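Local coordinates for protein mevalonate kinase, putative (Leishmania major, PDB 2HFS) that probably phosphorylates (R)-mevalonate with ATP to give (R)-5-phosphomevalonate, an early step of isoprenoid and sterol biosynthesis, as a GHMP-family kinase, at residues P216-F219 with K220-D224; V270-C273 with R274-A278; D300-D303 with A304-G308. All blocks are in the same frame, centred on the assembly; numbering follows the deposited sequence.

How the contacts relate
Each contact is local, within its own helix or, in contact 2, round the turn that ends it. Contact 1 opens helix 216-239, contact 2 closes helix 264-275, and contact 3 lies within helix 299-312. Contact 1 stands apart, its centre about 28 Å from that of contact 2. Contacts 2 and 3 touch, Y276 packing on A304, I305 and G308. Each has a buried and an exposed side: F219 and L222 against K220 and R221; V270, T272 and C273 against Q271 and T275; R302, I305 and V306 against D300, Q301 and K307. The salt bridge of contact 1 stays within its helix, K220 to D224. In contact 3, D303 pairs with R321 of strand 318-324.

Contact 1: P216-F219 with K220-D224; sequences PVQF and KRLYD
F219 and Y223 meet one helical turn apart, on the packed side of this first part of helix 216-239. CE1 of F219 lies 4.1 Å from CB of Y223, so the phenylalanine ring rests near the base of the tyrosine and the two rings do not stack. The backbone joins the same pair: Y223 N donates to F219 O at 2.8 Å, and the bond is nearly straight. L222, just before Y223, has its CG 3.5 Å from Q218 O, the carbonyl that also accepts from L222 N. F219 and L222 are buried. F219 packs on V208 and K212 of helix 201-214, while L222 reaches M211 of that helix and L255 of helix 242-258. In the loops, H32 meets both F219 and Y223, and A34 touches Y223.

Q218 lies at the flank, partly exposed and touching M211. Its chain is extended beyond CG, and R221 bends at chi3 (74°), bringing its guanidinium back beside Q218. NH1 of R221 is 3.6 Å from CG of Q218. The amide and guanidinium planes are only 16° apart, but the touch is with the methylene. The solvent side is looser. There K220 bends at chi2 and carries NZ forward one turn to D224. NZ lies 2.9 Å from OD1 of D224, on its syn lone pair, in a salt bridge.

The chemistry is that of an amphipathic helix. Apolar groups meet the adjoining helices and loops, and on the outer side the K220 and D224 charges probably offset each other.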
loop_
_atom_site.group_PDB
_atom_site.type_symbol
_atom_site.label_atom_id
_atom_site.label_comp_id
_atom_site.label_asym_id
_atom_site.label_seq_id
_atom_site.Cartn_x
_atom_site.Cartn_y
_atom_site.Cartn_z
ATOM N N PRO A 216 -20.747 22.228 -0.069
ATOM C CA PRO A 216 -20.716 21.666 1.272
ATOM C C PRO A 216 -21.847 20.667 1.482
ATOM O O PRO A 216 -21.637 19.629 2.123
ATOM C CB PRO A 216 -20.898 22.891 2.174
ATOM C CG PRO A 216 -20.523 24.035 1.322
ATOM C CD PRO A 216 -20.924 23.689 -0.052
ATOM N N VAL A 217 -23.041 20.972 0.964
ATOM C CA VAL A 217 -24.174 20.075 1.190
ATOM C C VAL A 217 -24.085 18.814 0.334
ATOM O O VAL A 217 -24.421 17.738 0.828
ATOM C CB VAL A 217 -25.571 20.740 1.040
ATOM C CG1 VAL A 217 -26.672 19.719 1.358
ATOM C CG2 VAL A 217 -25.702 21.927 1.982
ATOM N N GLN A 218 -23.635 18.930 -0.916
ATOM C CA GLN A 218 -23.517 17.733 -1.754
ATOM C C GLN A 218 -22.428 16.828 -1.211
ATOM O O GLN A 218 -22.646 15.616 -1.058
ATOM C CB GLN A 218 -23.277 18.033 -3.240
ATOM C CG GLN A 218 -23.525 16.767 -4.109
ATOM C CD GLN A 218 -23.320 16.946 -5.623
ATOM O OE1 GLN A 218 -23.725 17.952 -6.206
ATOM N NE2 GLN A 218 -22.725 15.940 -6.256
ATOM N N PHE A 219 -21.271 17.415 -0.896
ATOM C CA PHE A 219 -20.162 16.651 -0.347
ATOM C C PHE A 219 -20.568 15.903 0.934
ATOM O O PHE A 219 -20.348 14.701 1.046
ATOM C CB PHE A 219 -18.909 17.498 -0.136
ATOM C CG PHE A 219 -17.709 16.686 0.246
ATOM C CD1 PHE A 219 -17.523 16.267 1.559
ATOM C CD2 PHE A 219 -16.779 16.298 -0.719
ATOM C CE1 PHE A 219 -16.419 15.486 1.906
ATOM C CE2 PHE A 219 -15.680 15.519 -0.374
ATOM C CZ PHE A 219 -15.504 15.122 0.937
ATOM N N LYS A 220 -21.190 16.609 1.871
ATOM C CA LYS A 220 -21.667 15.991 3.098
ATOM C C LYS A 220 -22.590 14.826 2.783
ATOM O O LYS A 220 -22.565 13.807 3.472
ATOM C CB LYS A 220 -22.377 17.019 3.996
ATOM C CG LYS A 220 -22.964 16.435 5.278
ATOM C CD LYS A 220 -21.922 15.770 6.178
ATOM C CE LYS A 220 -22.543 15.405 7.531
ATOM N NZ LYS A 220 -21.673 14.481 8.304
ATOM N N ARG A 221 -23.406 14.960 1.735
ATOM C CA ARG A 221 -24.241 13.819 1.338
ATOM C C ARG A 221 -23.382 12.603 0.931
ATOM O O ARG A 221 -23.608 11.504 1.422
ATOM C CB ARG A 221 -25.234 14.185 0.233
ATOM C CG ARG A 221 -26.186 13.050 -0.079
ATOM C CD ARG A 221 -27.182 13.311 -1.211
ATOM N NE ARG A 221 -26.587 13.272 -2.547
ATOM C CZ ARG A 221 -26.525 14.319 -3.374
ATOM N NH1 ARG A 221 -25.978 14.187 -4.580
ATOM N NH2 ARG A 221 -27.013 15.500 -3.000
ATOM N N LEU A 222 -22.396 12.812 0.059
ATOM C CA LEU A 222 -21.510 11.716 -0.385
ATOM C C LEU A 222 -20.689 11.112 0.756
ATOM O O LEU A 222 -20.452 9.898 0.803
ATOM C CB LEU A 222 -20.567 12.213 -1.481
ATOM C CG LEU A 222 -21.246 12.868 -2.675
ATOM C CD1 LEU A 222 -20.208 13.340 -3.708
ATOM C CD2 LEU A 222 -22.283 11.911 -3.293
ATOM N N TYR A 223 -20.229 11.978 1.651
ATOM C CA TYR A 223 -19.505 11.570 2.847
ATOM C C TYR A 223 -20.349 10.662 3.748
ATOM O O TYR A 223 -19.861 9.647 4.254
ATOM C CB TYR A 223 -19.067 12.810 3.633
ATOM C CG TYR A 223 -18.362 12.460 4.917
ATOM C CD1 TYR A 223 -19.071 12.310 6.106
ATOM C CD2 TYR A 223 -16.985 12.244 4.935
ATOM C CE1 TYR A 223 -18.419 11.966 7.292
ATOM C CE2 TYR A 223 -16.327 11.910 6.113
ATOM C CZ TYR A 223 -17.047 11.771 7.284
ATOM O OH TYR A 223 -16.386 11.437 8.441
ATOM N N ASP A 224 -21.613 11.014 3.975
ATOM C CA ASP A 224 -22.422 10.182 4.870
ATOM C C ASP A 224 -22.751 8.878 4.169
ATOM O O ASP A 224 -22.754 7.817 4.788
ATOM C CB ASP A 224 -23.707 10.876 5.296
ATOM C CG ASP A 224 -23.464 12.062 6.204
ATOM O OD1 ASP A 224 -22.439 12.094 6.926
ATOM O OD2 ASP A 224 -24.274 13.010 6.249
#

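Contact 2: V270-C273 with R274-A278; sequences VQTC and RTYGA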
loop_
_atom_site.group_PDB
_atom_site.type_symbol
_atom_site.label_atom_id
_atom_site.label_comp_id
_atom_site.label_asym_id
_atom_site.label_seq_id
_atom_site.Cartn_x
_atom_site.Cartn_y
_atom_site.Cartn_z
ATOM N N VAL A 270 -12.393 -1.535 -14.106
ATOM C CA VAL A 270 -13.434 -2.017 -13.186
ATOM C C VAL A 270 -14.613 -2.698 -13.920
ATOM O O VAL A 270 -15.130 -3.711 -13.449
ATOM C CB VAL A 270 -13.881 -0.986 -12.123
ATOM C CG1 VAL A 270 -12.686 -0.532 -11.270
ATOM C CG2 VAL A 270 -14.634 0.188 -12.729
ATOM N N GLN A 271 -14.995 -2.165 -15.078
ATOM C CA GLN A 271 -16.057 -2.758 -15.896
ATOM C C GLN A 271 -15.662 -4.190 -16.326
ATOM O O GLN A 271 -16.445 -5.143 -16.178
ATOM C CB GLN A 271 -16.351 -1.860 -17.106
ATOM C CG GLN A 271 -17.454 -2.377 -18.052
ATOM C CD GLN A 271 -17.517 -1.619 -19.371
ATOM O OE1 GLN A 271 -18.608 -1.374 -19.896
ATOM N NE2 GLN A 271 -16.350 -1.243 -19.910
ATOM N N THR A 272 -14.438 -4.350 -16.814
ATOM C CA THR A 272 -13.987 -5.689 -17.235
ATOM C C THR A 272 -13.864 -6.684 -16.075
ATOM O O THR A 272 -14.206 -7.857 -16.236
ATOM C CB THR A 272 -12.679 -5.594 -18.059
ATOM O OG1 THR A 272 -12.971 -4.938 -19.293
ATOM C CG2 THR A 272 -12.205 -6.974 -18.547
ATOM N N CYS A 273 -13.393 -6.214 -14.919
ATOM C CA CYS A 273 -13.332 -7.053 -13.723
ATOM C C CYS A 273 -14.733 -7.570 -13.335
ATOM O O CYS A 273 -14.912 -8.769 -13.090
ATOM C CB CYS A 273 -12.680 -6.302 -12.548
ATOM S SG CYS A 273 -10.906 -5.959 -12.748
ATOM N N ARG A 274 -15.724 -6.678 -13.293
ATOM C CA ARG A 274 -17.100 -7.086 -12.964
ATOM C C ARG A 274 -17.677 -8.076 -13.981
ATOM O O ARG A 274 -18.285 -9.068 -13.598
ATOM C CB ARG A 274 -18.021 -5.878 -12.829
ATOM C CG ARG A 274 -17.535 -4.924 -11.747
ATOM C CD ARG A 274 -18.503 -3.839 -11.379
ATOM N NE ARG A 274 -17.861 -2.898 -10.479
ATOM C CZ ARG A 274 -17.788 -1.580 -10.673
ATOM N NH1 ARG A 274 -18.334 -0.999 -11.747
ATOM N NH2 ARG A 274 -17.177 -0.842 -9.774
ATOM N N THR A 275 -17.464 -7.783 -15.261
ATOM C CA THR A 275 -17.849 -8.634 -16.381
ATOM C C THR A 275 -17.353 -10.068 -16.232
ATOM O O THR A 275 -18.106 -11.020 -16.498
ATOM C CB THR A 275 -17.328 -8.020 -17.707
ATOM O OG1 THR A 275 -18.044 -6.806 -17.982
ATOM C CG2 THR A 275 -17.666 -8.938 -18.903
ATOM N N TYR A 276 -16.111 -10.224 -15.771
ATOM C CA TYR A 276 -15.516 -11.537 -15.606
ATOM C C TYR A 276 -15.715 -12.150 -14.225
ATOM O O TYR A 276 -15.059 -13.133 -13.853
ATOM C CB TYR A 276 -14.054 -11.539 -16.075
ATOM C CG TYR A 276 -13.982 -11.558 -17.579
ATOM C CD1 TYR A 276 -13.926 -12.768 -18.276
ATOM C CD2 TYR A 276 -14.047 -10.367 -18.314
ATOM C CE1 TYR A 276 -13.895 -12.796 -19.683
ATOM C CE2 TYR A 276 -14.018 -10.380 -19.718
ATOM C CZ TYR A 276 -13.941 -11.603 -20.395
ATOM O OH TYR A 276 -13.914 -11.618 -21.784
ATOM N N GLY A 277 -16.658 -11.575 -13.486
ATOM C CA GLY A 277 -17.172 -12.184 -12.269
ATOM C C GLY A 277 -16.532 -11.730 -10.974
ATOM O O GLY A 277 -16.691 -12.390 -9.948
ATOM N N ALA A 278 -15.818 -10.605 -10.993
ATOM C CA ALA A 278 -15.339 -10.022 -9.739
ATOM C C ALA A 278 -16.516 -9.820 -8.799
ATOM O O ALA A 278 -17.578 -9.395 -9.227
ATOM C CB ALA A 278 -14.636 -8.693 -9.973
#
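T275 binds Q271 twice, through its backbone and its hydroxyl. Both T275 N and T275 OG1 donate to Q271 O, the hydroxyl at 2.9 Å. OG1 stands above the carbonyl plane, 42° out of it. A chi1 of -68° sets the hydroxyl beside T275's own backbone N, where it can reach back one turn. R274 N bonds to V270 O, and Y276 N to T272 O.

Two side-chain pairs lie alongside each other. V270 lies over one face of the R274 guanidinium, toward its rim, with V270 CG2 4.0 Å from R274 NH1. R274 NH2 bonds to A281 O, and R274 NE weakly to N250 OD1. CG2 of T272 approaches the Y276 ring, 3.9 Å from CD2. T272 O lies in the plane of that ring, at its edge.

The helix closes through two backbone bonds, A278 N to C273 O at 2.9 Å and G277 N to R274 O at 3.0 Å. CB of C273 and CB of A278 touch at 4.0 Å, and both side chains pack on A294 of strand 291-296. With G277 at positive phi (95°), this is a Schellman motif with its characteristic apolar contact, ending helix 264-275 just before strand 280-284.

Contact 3: D300-D303 with A304-G308; sequences DQRD and AIVKG
V306 and R302 face the same side of helix 299-312, one turn apart. V306 N donates to R302 O at 2.8 Å, almost in line with the carbonyl. The valine's chi1 is -177°, with CG1 anti to the backbone N. That leaves CG2 beside the N and close to the same carbonyl, 3.3 Å from R302 O. Here a polar oxygen is bonded by an N-H and flanked by a methyl. The R302 side chain leaves with CG opposite its own N and bends at chi3, which leads the guanidinium toward the sheet.

I305 likewise flanks the carbonyl it bonds to, Q301 O. Its CG1 lies beside its own backbone N (chi1 -58°), and the chain runs back along the preceding turn. CD1 ends 3.4 Å from Q301 O, which also accepts from I305 N at 3.2 Å. CB of A304 lies 3.4 Å from Q301 O. A304 N has weak bonds to D300 O and Q301 O.

K307 has a less regular chain, with chi1 at -92° and bends at chi2 and chi3. Its CG is 3.4 Å from D303 O, to which K307 N donates from above the carbonyl plane. The rest of the chain leads away from the first turn. D303 keeps its carboxylate on its own N side, and OD1 forms a salt bridge with R321.

R302, I305 and V306 are buried and lie against the antiparallel sheet. R302 packs on strands 188-194, 291-296 and 318-324, and its NH1 bonds weakly to L190 O. V306 packs on V191, I319 and R321, while I305 touches A296 of the sheet and C273 of helix 264-275.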
loop_
_atom_site.group_PDB
_atom_site.type_symbol
_atom_site.label_atom_id
_atom_site.label_comp_id
_atom_site.label_asym_id
_atom_site.label_seq_id
_atom_site.Cartn_x
_atom_site.Cartn_y
_atom_site.Cartn_z
ATOM N N ASP A 300 -9.516 -19.867 -8.693
ATOM C CA ASP A 300 -9.944 -20.219 -10.054
ATOM C C ASP A 300 -10.638 -19.050 -10.776
ATOM O O ASP A 300 -10.349 -18.761 -11.939
ATOM C CB ASP A 300 -10.851 -21.460 -10.032
ATOM C CG ASP A 300 -11.218 -21.954 -11.429
ATOM O OD1 ASP A 300 -10.402 -21.787 -12.369
ATOM O OD2 ASP A 300 -12.305 -22.530 -11.681
ATOM N N GLN A 301 -11.549 -18.384 -10.075
ATOM C CA GLN A 301 -12.303 -17.275 -10.649
ATOM C C GLN A 301 -11.406 -16.064 -10.890
ATOM O O GLN A 301 -11.708 -15.240 -11.745
ATOM C CB GLN A 301 -13.511 -16.923 -9.772
ATOM C CG GLN A 301 -14.564 -18.046 -9.741
ATOM C CD GLN A 301 -15.734 -17.760 -8.812
ATOM O OE1 GLN A 301 -16.347 -16.688 -8.869
ATOM N NE2 GLN A 301 -16.056 -18.727 -7.965
ATOM N N ARG A 302 -10.304 -15.983 -10.139
ATOM C CA ARG A 302 -9.254 -14.987 -10.366
ATOM C C ARG A 302 -8.592 -15.203 -11.740
ATOM O O ARG A 302 -8.356 -14.240 -12.486
ATOM C CB ARG A 302 -8.234 -15.032 -9.211
ATOM C CG ARG A 302 -7.174 -13.923 -9.204
ATOM C CD ARG A 302 -6.529 -13.662 -7.842
ATOM N NE ARG A 302 -5.738 -14.805 -7.366
ATOM C CZ ARG A 302 -4.880 -14.769 -6.351
ATOM N NH1 ARG A 302 -4.670 -13.641 -5.684
ATOM N NH2 ARG A 302 -4.225 -15.865 -5.999
ATOM N N ASP A 303 -8.323 -16.469 -12.072
ATOM C CA ASP A 303 -7.785 -16.860 -13.381
ATOM C C ASP A 303 -8.659 -16.375 -14.536
ATOM O O ASP A 303 -8.152 -16.030 -15.603
ATOM C CB ASP A 303 -7.650 -18.380 -13.487
ATOM C CG ASP A 303 -6.600 -18.945 -12.556
ATOM O OD1 ASP A 303 -5.631 -18.229 -12.238
ATOM O OD2 ASP A 303 -6.648 -20.116 -12.110
ATOM N N ALA A 304 -9.972 -16.378 -14.313
ATOM C CA ALA A 304 -10.923 -15.882 -15.302
ATOM C C ALA A 304 -10.831 -14.360 -15.428
ATOM O O ALA A 304 -10.861 -13.816 -16.539
ATOM C CB ALA A 304 -12.354 -16.318 -14.954
ATOM N N ILE A 305 -10.716 -13.671 -14.296
ATOM C CA ILE A 305 -10.590 -12.213 -14.330
ATOM C C ILE A 305 -9.278 -11.779 -15.004
ATOM O O ILE A 305 -9.292 -10.884 -15.842
ATOM C CB ILE A 305 -10.745 -11.596 -12.925
ATOM C CG1 ILE A 305 -12.106 -11.976 -12.331
ATOM C CG2 ILE A 305 -10.542 -10.070 -12.998
ATOM C CD1 ILE A 305 -12.155 -11.969 -10.842
ATOM N N VAL A 306 -8.152 -12.400 -14.638
ATOM C CA VAL A 306 -6.882 -12.073 -15.292
ATOM C C VAL A 306 -6.918 -12.356 -16.796
ATOM O O VAL A 306 -6.468 -11.525 -17.586
ATOM C CB VAL A 306 -5.691 -12.782 -14.638
ATOM C CG1 VAL A 306 -4.395 -12.357 -15.307
ATOM C CG2 VAL A 306 -5.653 -12.445 -13.153
ATOM N N LYS A 307 -7.457 -13.516 -17.182
ATOM C CA LYS A 307 -7.675 -13.841 -18.600
ATOM C C LYS A 307 -8.519 -12.785 -19.311
ATOM O O LYS A 307 -8.195 -12.372 -20.419
ATOM C CB LYS A 307 -8.366 -15.198 -18.748
ATOM C CG LYS A 307 -7.408 -16.375 -18.914
ATOM C CD LYS A 307 -7.998 -17.484 -19.812
ATOM C CE LYS A 307 -8.998 -18.383 -19.082
ATOM N NZ LYS A 307 -9.212 -19.683 -19.797
ATOM N N GLY A 308 -9.604 -12.352 -18.664
ATOM C CA GLY A 308 -10.556 -11.410 -19.271
ATOM C C GLY A 308 -9.984 -10.009 -19.428
ATOM O O GLY A 308 -10.223 -9.330 -20.432
#